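Local coordinates for protein SYE1 (Shewanella oneidensis, PDB 4AWT) that binds flavin mononucleotide and probably reduces carbon-carbon double bonds of its substrates with NADH or NADPH, at residues N189-E195 with T243-D247; L237-N241 with V272-P278. The protein carries 1 engineered substitution. One frame throughout, in Å; residues are numbered along the deposited sequence.

Contact 1 of 2, residues N189-E195 with T243-D247; sequences NQFIDSE and TVDAD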
loop_
_atom_site.group_PDB
_atom_site.type_symbol
_atom_site.label_atom_id
_atom_site.label_comp_id
_atom_site.label_asym_id
_atom_site.label_seq_id
_atom_site.Cartn_x
_atom_site.Cartn_y
_atom_site.Cartn_z
ATOM N N ASN A 189 4.152 2.909 -10.376
ATOM C CA ASN A 189 4.272 4.351 -10.390
ATOM C C ASN A 189 5.422 4.826 -11.259
ATOM O O ASN A 189 5.341 5.935 -11.827
ATOM C CB ASN A 189 4.345 4.800 -8.932
ATOM C CG ASN A 189 4.094 6.245 -8.603
ATOM O OD1 ASN A 189 3.963 6.548 -7.406
ATOM N ND2 ASN A 189 3.964 7.113 -9.583
ATOM N N GLN A 190 6.484 4.031 -11.390
ATOM C CA GLN A 190 7.604 4.336 -12.266
ATOM C C GLN A 190 7.216 4.270 -13.760
ATOM O O GLN A 190 7.934 4.849 -14.562
ATOM C CB GLN A 190 8.764 3.375 -11.993
ATOM C CG GLN A 190 9.399 3.590 -10.622
ATOM C CD GLN A 190 10.056 2.382 -10.033
ATOM O OE1 GLN A 190 10.686 1.559 -10.744
ATOM N NE2 GLN A 190 9.945 2.199 -8.742
ATOM N N PHE A 191 6.134 3.594 -14.088
ATOM C CA PHE A 191 5.548 3.657 -15.420
ATOM C C PHE A 191 4.574 4.823 -15.578
ATOM O O PHE A 191 4.542 5.468 -16.616
ATOM C CB PHE A 191 4.817 2.364 -15.801
ATOM C CG PHE A 191 5.717 1.208 -16.165
ATOM C CD1 PHE A 191 6.371 0.459 -15.189
ATOM C CD2 PHE A 191 5.945 0.885 -17.494
ATOM C CE1 PHE A 191 7.171 -0.603 -15.530
ATOM C CE2 PHE A 191 6.757 -0.163 -17.839
ATOM C CZ PHE A 191 7.360 -0.909 -16.859
ATOM N N ILE A 192 3.746 5.072 -14.562
ATOM C CA ILE A 192 2.693 6.090 -14.680
ATOM C C ILE A 192 3.265 7.473 -14.871
ATOM O O ILE A 192 2.775 8.258 -15.688
ATOM C CB ILE A 192 1.773 6.064 -13.444
ATOM C CG1 ILE A 192 1.013 4.761 -13.326
ATOM C CG2 ILE A 192 0.813 7.263 -13.472
ATOM C CD1 ILE A 192 0.261 4.572 -12.013
ATOM N N ASP A 193 4.241 7.840 -14.048
ATOM C CA ASP A 193 4.696 9.223 -13.951
ATOM C C ASP A 193 5.703 9.536 -15.054
ATOM O O ASP A 193 6.714 8.871 -15.232
ATOM C CB ASP A 193 5.272 9.498 -12.591
ATOM C CG ASP A 193 4.261 9.628 -11.447
ATOM O OD1 ASP A 193 3.058 9.540 -11.747
ATOM O OD2 ASP A 193 4.730 9.818 -10.309
ATOM N N SER A 194 5.409 10.617 -15.792
ATOM C CA SER A 194 6.144 10.898 -17.019
ATOM C C SER A 194 7.621 11.037 -16.801
ATOM O O SER A 194 8.409 10.634 -17.668
ATOM C CB SER A 194 5.580 12.143 -17.670
ATOM O OG SER A 194 5.748 13.287 -16.892
ATOM N N GLU A 195 8.087 11.643 -15.685
ATOM C CA GLU A 195 9.493 11.925 -15.569
ATOM C C GLU A 195 10.284 10.669 -15.127
ATOM O O GLU A 195 11.522 10.713 -15.103
ATOM C CB GLU A 195 9.733 13.102 -14.649
ATOM C CG GLU A 195 8.988 14.338 -15.106
ATOM C CD GLU A 195 8.988 14.617 -16.622
ATOM O OE1 GLU A 195 10.148 14.937 -16.961
ATOM O OE2 GLU A 195 7.986 14.550 -17.414
ATOM N N THR A 243 9.336 9.727 -8.162
ATOM C CA THR A 243 8.486 9.763 -9.318
ATOM C C THR A 243 7.717 11.081 -9.360
ATOM O O THR A 243 6.975 11.401 -8.408
ATOM C CB THR A 243 7.510 8.577 -9.358
ATOM O OG1 THR A 243 6.735 8.472 -8.176
ATOM C CG2 THR A 243 8.240 7.267 -9.539
ATOM N N VAL A 244 7.882 11.778 -10.493
ATOM C CA VAL A 244 7.219 13.042 -10.774
ATOM C C VAL A 244 6.473 12.922 -12.083
ATOM O O VAL A 244 7.089 12.441 -13.062
ATOM C CB VAL A 244 8.283 14.182 -10.894
ATOM C CG1 VAL A 244 7.612 15.515 -11.194
ATOM C CG2 VAL A 244 9.099 14.272 -9.610
ATOM N N ASP A 245 5.226 13.353 -12.143
ATOM C CA ASP A 245 4.488 13.415 -13.381
ATOM C C ASP A 245 4.327 14.884 -13.797
ATOM O O ASP A 245 4.121 15.750 -12.955
ATOM C CB ASP A 245 3.120 12.802 -13.262
ATOM C CG ASP A 245 2.395 12.734 -14.554
ATOM O OD1 ASP A 245 2.986 12.152 -15.530
ATOM O OD2 ASP A 245 1.294 13.262 -14.662
ATOM N N ALA A 246 4.413 15.182 -15.040
ATOM C CA ALA A 246 4.346 16.554 -15.565
ATOM C C ALA A 246 2.937 17.120 -15.513
ATOM O O ALA A 246 2.775 18.344 -15.348
ATOM C CB ALA A 246 4.862 16.642 -16.979
ATOM N N ASP A 247 1.893 16.318 -15.625
ATOM C CA ASP A 247 0.517 16.786 -15.663
ATOM C C ASP A 247 -0.328 15.835 -14.803
ATOM O O ASP A 247 -1.148 15.094 -15.312
ATOM C CB ASP A 247 0.015 16.884 -17.100
ATOM C CG ASP A 247 -1.294 17.595 -17.314
ATOM O OD1 ASP A 247 -1.953 17.950 -16.285
ATOM O OD2 ASP A 247 -1.686 17.779 -18.496
HETATM O O HOH W 1 3.875 9.124 -6.883
#

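Contact 2 of 2, residues L237-N241 with V272-P278; sequences LTTLN and VDWDDAP. With BOG (octyl beta-D-glucopyranoside), chain D; FMN (flavin mononucleotide), chain B.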
loop_
_atom_site.group_PDB
_atom_site.type_symbol
_atom_site.label_atom_id
_atom_site.label_comp_id
_atom_site.label_asym_id
_atom_site.label_seq_id
_atom_site.Cartn_x
_atom_site.Cartn_y
_atom_site.Cartn_z
ATOM N N LEU A 237 0.338 13.220 -6.320
ATOM C CA LEU A 237 1.054 14.453 -6.159
ATOM C C LEU A 237 2.310 14.337 -5.299
ATOM O O LEU A 237 3.194 15.220 -5.384
ATOM C CB LEU A 237 0.175 15.548 -5.565
ATOM C CG LEU A 237 -1.009 15.937 -6.430
ATOM C CD1 LEU A 237 -1.814 17.000 -5.690
ATOM C CD2 LEU A 237 -0.602 16.465 -7.782
ATOM N N THR A 238 2.451 13.335 -4.470
ATOM C CA THR A 238 3.698 13.143 -3.737
ATOM C C THR A 238 4.775 12.639 -4.707
ATOM O O THR A 238 4.491 12.046 -5.728
ATOM C CB THR A 238 3.521 12.200 -2.551
ATOM O OG1 THR A 238 3.021 10.959 -3.071
ATOM C CG2 THR A 238 2.585 12.760 -1.500
ATOM N N THR A 239 6.004 12.962 -4.353
ATOM C CA THR A 239 7.177 12.720 -5.201
ATOM C C THR A 239 8.369 12.245 -4.404
ATOM O O THR A 239 9.491 12.115 -4.944
ATOM C CB THR A 239 7.545 14.000 -5.980
ATOM O OG1 THR A 239 7.913 15.010 -5.008
ATOM C CG2 THR A 239 6.434 14.470 -6.881
ATOM N N LEU A 240 8.192 11.952 -3.113
ATOM C CA LEU A 240 9.303 11.691 -2.238
ATOM C C LEU A 240 10.224 10.593 -2.724
ATOM O O LEU A 240 11.447 10.687 -2.580
ATOM C CB LEU A 240 8.728 11.305 -0.837
ATOM C CG LEU A 240 9.760 11.117 0.239
ATOM C CD1 LEU A 240 10.466 12.414 0.563
ATOM C CD2 LEU A 240 9.055 10.530 1.453
ATOM N N ASN A 241 9.671 9.491 -3.229
ATOM C CA ASN A 241 10.476 8.371 -3.677
ATOM C C ASN A 241 10.912 8.454 -5.125
ATOM O O ASN A 241 11.445 7.495 -5.671
ATOM C CB ASN A 241 9.774 7.050 -3.364
ATOM C CG ASN A 241 9.754 6.802 -1.902
ATOM O OD1 ASN A 241 10.591 7.332 -1.153
ATOM N ND2 ASN A 241 8.794 5.994 -1.494
ATOM N N VAL A 272 -0.258 12.006 1.531
ATOM C CA VAL A 272 0.988 12.422 2.174
ATOM C C VAL A 272 1.899 11.224 2.206
ATOM O O VAL A 272 1.410 10.106 2.458
ATOM C CB VAL A 272 0.736 12.922 3.605
ATOM C CG1 VAL A 272 2.048 13.248 4.317
ATOM C CG2 VAL A 272 -0.211 14.109 3.625
ATOM N N ASP A 273 3.194 11.431 1.988
ATOM C CA ASP A 273 4.139 10.367 2.269
ATOM C C ASP A 273 5.242 10.995 3.118
ATOM O O ASP A 273 5.957 11.911 2.721
ATOM C CB ASP A 273 4.679 9.744 0.993
ATOM C CG ASP A 273 5.238 8.366 1.165
ATOM O OD1 ASP A 273 4.677 7.576 1.939
ATOM O OD2 ASP A 273 6.240 8.060 0.454
ATOM N N TRP A 274 5.250 10.559 4.379
ATOM C CA TRP A 274 6.137 11.098 5.418
ATOM C C TRP A 274 5.856 12.592 5.596
ATOM O O TRP A 274 4.781 12.948 6.105
ATOM C CB TRP A 274 7.574 10.741 5.174
ATOM C CG TRP A 274 7.767 9.269 5.278
ATOM C CD1 TRP A 274 7.912 8.391 4.258
ATOM C CD2 TRP A 274 7.794 8.512 6.476
ATOM N NE1 TRP A 274 8.048 7.130 4.749
ATOM C CE2 TRP A 274 7.983 7.171 6.099
ATOM C CE3 TRP A 274 7.688 8.795 7.827
ATOM C CZ2 TRP A 274 8.072 6.133 7.019
ATOM C CZ3 TRP A 274 7.793 7.728 8.733
ATOM C CH2 TRP A 274 7.980 6.438 8.300
ATOM N N ASP A 275 6.826 13.444 5.225
ATOM C CA ASP A 275 6.766 14.897 5.307
ATOM C C ASP A 275 6.365 15.527 3.973
ATOM O O ASP A 275 6.294 16.775 3.878
ATOM C CB ASP A 275 8.125 15.492 5.732
ATOM C CG ASP A 275 9.345 15.001 4.972
ATOM O OD1 ASP A 275 9.302 13.962 4.240
ATOM O OD2 ASP A 275 10.405 15.696 5.166
ATOM N N ASP A 276 6.166 14.754 2.931
ATOM C CA ASP A 276 5.800 15.231 1.595
ATOM C C ASP A 276 4.284 15.350 1.550
ATOM O O ASP A 276 3.589 14.334 1.393
ATOM C CB ASP A 276 6.332 14.305 0.532
ATOM C CG ASP A 276 6.061 14.695 -0.898
ATOM O OD1 ASP A 276 5.538 15.812 -1.157
ATOM O OD2 ASP A 276 6.371 13.848 -1.751
ATOM N N ALA A 277 3.796 16.550 1.792
ATOM C CA ALA A 277 2.379 16.849 1.980
ATOM C C ALA A 277 1.966 17.952 1.011
ATOM O O ALA A 277 1.697 19.076 1.397
ATOM C CB ALA A 277 2.084 17.210 3.434
ATOM N N PRO A 278 1.949 17.647 -0.292
ATOM C CA PRO A 278 1.662 18.668 -1.288
ATOM C C PRO A 278 0.216 19.118 -1.195
ATOM O O PRO A 278 -0.673 18.363 -0.857
ATOM C CB PRO A 278 1.963 17.960 -2.621
ATOM C CG PRO A 278 1.708 16.503 -2.325
ATOM C CD PRO A 278 2.147 16.315 -0.915
HETATM C C1 BOG D . 9.746 3.816 4.014
HETATM O O1 BOG D . 10.348 4.426 5.123
HETATM C C2 BOG D . 9.042 2.546 4.373
HETATM O O2 BOG D . 9.945 1.558 4.822
HETATM C C3 BOG D . 8.288 1.934 3.183
HETATM O O3 BOG D . 7.462 0.887 3.612
HETATM C C4 BOG D . 7.358 3.015 2.614
HETATM O O4 BOG D . 6.726 2.507 1.488
HETATM C C5 BOG D . 8.103 4.307 2.300
HETATM O O5 BOG D . 8.708 4.722 3.509
HETATM C C6 BOG D . 7.180 5.382 1.784
HETATM O O6 BOG D . 8.016 6.477 1.453
HETATM C "C1'" BOG D . 11.447 5.251 4.820
HETATM C "C2'" BOG D . 12.216 5.775 6.029
HETATM C "C3'" BOG D . 11.348 6.334 7.114
HETATM C "C4'" BOG D . 11.929 7.230 8.203
HETATM C "C5'" BOG D . 11.669 6.550 9.551
HETATM C "C6'" BOG D . 12.980 6.058 10.167
HETATM C "C7'" BOG D . 12.699 5.351 11.506
HETATM C "C8'" BOG D . 14.004 5.410 12.291
HETATM N N1 FMN B . 2.339 2.883 2.397
HETATM C C2 FMN B . 2.123 1.844 1.600
HETATM O O2 FMN B . 1.358 1.917 0.601
HETATM N N3 FMN B . 2.744 0.629 1.854
HETATM C C4 FMN B . 3.603 0.431 2.923
HETATM O O4 FMN B . 4.040 -0.730 3.140
HETATM C C4A FMN B . 3.905 1.560 3.681
HETATM N N5 FMN B . 4.831 1.483 4.720
HETATM C C5A FMN B . 4.785 2.501 5.710
HETATM C C6 FMN B . 5.479 2.344 6.884
HETATM C C7 FMN B . 5.440 3.317 7.911
HETATM C C7M FMN B . 6.129 3.014 9.220
HETATM C C8 FMN B . 4.731 4.459 7.688
HETATM C C8M FMN B . 4.608 5.538 8.745
HETATM C C9 FMN B . 4.025 4.638 6.481
HETATM C C9A FMN B . 4.034 3.660 5.485
HETATM N N10 FMN B . 3.280 3.807 4.302
HETATM C C10 FMN B . 3.166 2.735 3.438
HETATM C "C1'" FMN B . 2.454 5.005 4.120
HETATM C "C2'" FMN B . 1.164 4.993 4.959
HETATM O "O2'" FMN B . 0.256 4.019 4.471
HETATM C "C3'" FMN B . 0.431 6.319 4.919
HETATM O "O3'" FMN B . -0.075 6.609 3.624
HETATM C "C4'" FMN B . 1.246 7.527 5.415
HETATM O "O4'" FMN B . 1.950 7.231 6.611
HETATM C "C5'" FMN B . 0.406 8.783 5.541
HETATM O "O5'" FMN B . -0.638 8.622 6.517
HETATM P P FMN B . -0.432 9.210 8.008
HETATM O O1P FMN B . 0.660 8.387 8.645
HETATM O O2P FMN B . -0.042 10.665 7.870
HETATM O O3P FMN B . -1.782 8.996 8.645
HETATM O O HOH W 2 5.552 16.239 -3.807
HETATM O O HOH W 3 6.904 8.782 -2.650
#

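Contact 1 of 2, residues N189-E195 with T243-D247
T243 sets its side chain against the end of helix 187-192, where the T243 and Q190 side chains cross at about a right angle, T243 CG2 4.0 Å from Q190 CG. The other branch, OG1, sits between the backbone N and the carbonyl carbon (chi1 55°), which turns it to N189 and to a water that bridges T243 OG1 and N189 OD1. That N189 oxygen also accepts from the backbone N of G185, so the amide is also held by the backbone just before its helix. D193, the first residue to leave the helical conformation, lays its carboxylate across T243, with OD2 3.2 Å from T243 CB. Its other oxygen, OD1, is hydrogen-bonded to Y252 of helix 248-261.

Beyond D193 one backbone bond and two backbone-to-side-chain bonds join the segments. E195 N donates to V244 O over 2.9 Å, and the E195 CB lies 4.2 Å from V244 CB. S194 N is taken by the anti lone pair of D245 OD1 at 2.9 Å. S194 OG accepts from A246 N at 3.0 Å. The same OG donates to E195 OE2 at 2.6 Å. Thus the S194 hydroxyl both receives and gives, which fixes its rotation. D245 has its other oxygen, OD2, bonded to T251 and also to D247 N in an Asx turn, just before helix 248-261. S194 further lines the pocket of bound ethyl hydrogen carbonate. The contact thus joins the end of helix 187-192 and the turn after it to the loop that leads into helix 248-261, in an eight-stranded TIM barrel.

Contact 2 of 2, residues L237-N241 with V272-P278
The carboxylate of D276 reaches the backbone of T239 across two neighbouring loops of the TIM barrel, those after strands 230-234 and 266-270. With CG anti to the backbone N (chi1 -178°), D276 extends far enough for OD2 to accept from T239 N at 2.8 Å through its syn lone pair, with an N-H...O angle of 169°. L240 N lies 3.0 Å from this same OD2. The companion oxygen, D276 OD1, accepts a hydrogen bond from a water that also donates to L237 O and accepts from T239 OG1, so both carboxylate oxygens are tied to the opposing loop.

T238 has its methyl beside the backbone N, and CG2 consequently packs on the proline ring, 3.6 Å from P278 CD. Next to it, L237 CB lies 3.7 Å from P278 CG. At the other end L240 puts CD2 at the edge of the W274 ring, near its plane, 3.7 Å from CD1. W274 belongs to a type II' turn running from D273 to D276, closed by reciprocal backbone hydrogen bonds between these two residues.

The indole lies between two bound molecules, with octyl C3' of octyl glucoside over one face and flavin C9 farther off on the opposite face, both offset toward the rim. In the conformer given here, D273 OD2 accepts from the detergent's O6, which in turn accepts from N241 ND2; that amide nitrogen also donates to N184 O. W274 NE1 donates to the sugar ring oxygen O5 at 2.8 Å.

How the contacts relate
Along the chain the segments alternate: 189-195, then 237-241, 243-247 and finally 272-278, so the two contacts interleave. Their centres lie 14 Å apart, on the same side of the chain's centre, and they share the loop between strand 230-234 and helix 248-261, whose first part serves contact 2 and whose last part serves contact 1. The two touch directly where T239 CG2 meets V244 CG2 at 3.8 Å. In the eight-stranded barrel this one loop therefore bridges its neighbours on both sides in strand order: contact 1 reaches helix 187-192 and the turn after it, in the region following strand 177-181, near the ethyl hydrogen carbonate pocket, and contact 2 the loop following strand 266-270, beside the flavin.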